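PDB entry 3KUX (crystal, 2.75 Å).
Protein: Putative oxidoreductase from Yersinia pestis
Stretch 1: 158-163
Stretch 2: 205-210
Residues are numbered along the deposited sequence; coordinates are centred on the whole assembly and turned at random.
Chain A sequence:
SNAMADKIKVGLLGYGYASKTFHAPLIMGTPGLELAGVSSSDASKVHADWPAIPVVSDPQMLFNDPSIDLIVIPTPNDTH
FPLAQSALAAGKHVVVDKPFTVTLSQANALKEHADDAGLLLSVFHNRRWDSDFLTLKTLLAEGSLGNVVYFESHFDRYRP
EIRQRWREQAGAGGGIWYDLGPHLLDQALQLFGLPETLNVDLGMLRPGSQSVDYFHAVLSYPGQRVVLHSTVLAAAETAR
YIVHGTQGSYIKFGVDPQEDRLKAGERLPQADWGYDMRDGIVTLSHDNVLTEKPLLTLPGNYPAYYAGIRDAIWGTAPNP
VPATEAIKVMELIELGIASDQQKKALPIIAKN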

# COMPACT_ATOMS: atom_id res chain seq x y z
N TYR A 158 10.09 2.77 -17.20
CA TYR A 158 10.93 2.30 -18.28
C TYR A 158 12.04 1.41 -17.75
O TYR A 158 13.09 1.89 -17.35
CB TYR A 158 11.55 3.47 -19.05
CG TYR A 158 12.27 3.03 -20.30
CD1 TYR A 158 11.56 2.52 -21.39
CD2 TYR A 158 13.65 3.10 -20.39
CE1 TYR A 158 12.22 2.11 -22.53
CE2 TYR A 158 14.31 2.69 -21.54
CZ TYR A 158 13.59 2.19 -22.60
OH TYR A 158 14.24 1.78 -23.74
N ARG A 159 11.78 0.10 -17.74
CA ARG A 159 12.85 -0.87 -17.54
C ARG A 159 12.77 -1.97 -18.59
O ARG A 159 12.11 -2.98 -18.39
CB ARG A 159 12.84 -1.45 -16.13
CG ARG A 159 11.50 -1.95 -15.64
CD ARG A 159 11.40 -1.78 -14.14
NE ARG A 159 11.56 -0.38 -13.78
CZ ARG A 159 11.97 0.06 -12.60
NH1 ARG A 159 12.27 -0.82 -11.64
NH2 ARG A 159 12.09 1.36 -12.37
N PRO A 160 13.44 -1.75 -19.74
CA PRO A 160 13.44 -2.67 -20.86
C PRO A 160 14.28 -3.91 -20.56
O PRO A 160 14.08 -4.96 -21.18
CB PRO A 160 14.10 -1.86 -21.97
CG PRO A 160 15.04 -0.97 -21.24
CD PRO A 160 14.33 -0.60 -19.97
N GLU A 161 15.20 -3.78 -19.61
CA GLU A 161 16.07 -4.89 -19.22
C GLU A 161 15.36 -5.82 -18.24
O GLU A 161 14.88 -5.40 -17.19
CB GLU A 161 17.38 -4.36 -18.62
CG GLU A 161 17.24 -3.77 -17.21
CD GLU A 161 16.64 -2.37 -17.20
OE1 GLU A 161 17.16 -1.49 -17.92
OE2 GLU A 161 15.66 -2.15 -16.46
N ILE A 162 15.33 -7.11 -18.56
CA ILE A 162 14.63 -8.10 -17.75
C ILE A 162 15.43 -8.64 -16.59
O ILE A 162 15.97 -9.74 -16.67
CB ILE A 162 14.26 -9.32 -18.60
CG1 ILE A 162 13.93 -8.91 -20.04
CG2 ILE A 162 13.14 -10.09 -17.97
CD1 ILE A 162 14.17 -10.00 -21.06
N ARG A 163 15.78 -7.82 -15.65
CA ARG A 163 16.39 -8.29 -14.42
C ARG A 163 15.90 -7.77 -13.07
O ARG A 163 16.59 -7.90 -12.06
CB ARG A 163 17.85 -7.97 -14.68
CG ARG A 163 18.14 -6.51 -14.92
CD ARG A 163 19.62 -6.32 -15.12
NE ARG A 163 20.40 -7.08 -14.14
CZ ARG A 163 21.71 -7.26 -14.19
NH1 ARG A 163 22.31 -7.96 -13.25
NH2 ARG A 163 22.42 -6.73 -15.18
N LEU A 205 4.32 -6.93 -22.88
CA LEU A 205 4.74 -6.13 -24.02
C LEU A 205 6.25 -6.10 -24.17
O LEU A 205 6.76 -5.80 -25.26
CB LEU A 205 4.21 -4.70 -23.88
CG LEU A 205 2.80 -4.45 -24.42
CD1 LEU A 205 1.98 -5.72 -24.42
CD2 LEU A 205 2.12 -3.33 -23.62
N ARG A 206 6.96 -6.41 -23.09
CA ARG A 206 8.42 -6.45 -23.13
C ARG A 206 8.95 -7.82 -23.56
O ARG A 206 8.68 -8.82 -22.89
CB ARG A 206 9.00 -6.08 -21.77
CG ARG A 206 10.51 -6.16 -21.72
CD ARG A 206 11.02 -5.84 -20.34
NE ARG A 206 10.31 -6.63 -19.34
CZ ARG A 206 10.37 -6.41 -18.03
NH1 ARG A 206 11.13 -5.43 -17.55
NH2 ARG A 206 9.68 -7.17 -17.20
N PRO A 207 9.70 -7.86 -24.67
CA PRO A 207 10.36 -9.11 -25.07
C PRO A 207 11.26 -9.59 -23.95
O PRO A 207 12.11 -8.84 -23.47
CB PRO A 207 11.21 -8.69 -26.27
CG PRO A 207 10.52 -7.48 -26.82
CD PRO A 207 9.97 -6.76 -25.61
N GLY A 208 11.07 -10.83 -23.51
CA GLY A 208 11.88 -11.38 -22.43
C GLY A 208 11.17 -11.39 -21.08
O GLY A 208 11.64 -12.02 -20.14
N SER A 209 10.05 -10.67 -20.98
CA SER A 209 9.25 -10.69 -19.76
C SER A 209 8.80 -12.12 -19.46
O SER A 209 8.51 -12.89 -20.37
CB SER A 209 8.03 -9.77 -19.89
OG SER A 209 8.38 -8.41 -19.70
N GLN A 210 8.74 -12.46 -18.18
CA GLN A 210 8.29 -13.78 -17.76
C GLN A 210 6.92 -13.72 -17.11
O GLN A 210 6.18 -14.71 -17.08
CB GLN A 210 9.31 -14.43 -16.81
CG GLN A 210 10.60 -14.90 -17.49
CD GLN A 210 10.35 -15.97 -18.54
OE1 GLN A 210 9.43 -16.79 -18.41
NE2 GLN A 210 11.18 -15.98 -19.59

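Two loop segments, neither of them regular helix or strand, meet here over a modest area: 264 Å² is buried, counting both sides. One side chain from each does most of the work. Arg206 and Ile162 each have 85 Å² covered by the opposing stretch, and each points its CA-to-CB bond toward it.

Arg206 supplies the polar link. Its first two torsions are both t (177° and -178°), so the aliphatic part runs out at full length from the backbone; chi3 then turns to p at 50°, swinging the guanidinium out of line with the extended chain. The result places Arg206 NH1 2.8 Å from Arg159 O, the single hydrogen bond between the stretches, with an N-H...O angle of 138°. The carbonyl lies at the edge of the guanidinium, near its plane, where the N-H groups are directed. The planar head is also held from within its own stretch. Arg206 NE donates to Ser209 OG at 2.7 Å with a good angle of 157°, and a weak bond from Arg206 NH2 to the same Ser209 OG measures 3.1 Å. Serine suits this place because a short hydroxyl side chain, here with chi1 m at -79°, can receive the guanidinium while its CA-to-CB bond points away from the other stretch. Arginine suits its own place because it combines a long aliphatic shaft with several donors: Arg206 CD lies 3.3 Å from Pro160 O and 4.2 Å from Ile162 CG1, and Ile162 CA sits over one face of the guanidinium.

The backbone of the second stretch makes this arrangement compact. Arg206 to Ser209 form a type II beta turn, closed by a hydrogen bond from Ser209 N to Arg206 O of 3.0 Å, which brings the arginine and serine close enough for their side chains to meet. Pro207, at phi/psi -57/126, fits the second position of the turn, since its ring restricts phi to about that value. Gly208 follows with phi 101°, where a CB would be jammed against the preceding carbonyl O; the backbone alone therefore calls for glycine. The contact adds a second reason: an ideal CB on Gly208 would lie only 1.7 Å from Ile162 CD1.

Ile162 uses that vacant space. Its CD1 approaches Gly208 CA to 3.0 Å, a tight distance, and Pro207 O to 3.4 Å. A branched aliphatic side chain can cover the turn without needing a polar partner, but the details deserve caution: chi1 is off-rotamer at -34°, chi2 is t at 154°, and the residue is exposed and poorly ordered.

Arg159, Pro160 and Glu161 contribute mainly backbone; Tyr158 and Arg163 make no contact with the other stretch. Arg159 offers its carbonyl while its side chain, with chi1 p at 50°, starts sideways and ends leading away. Pro160 and Glu161, by contrast, point their CA-to-CB bonds away, leaving the Pro160 carbonyl to meet the shaft of Arg206.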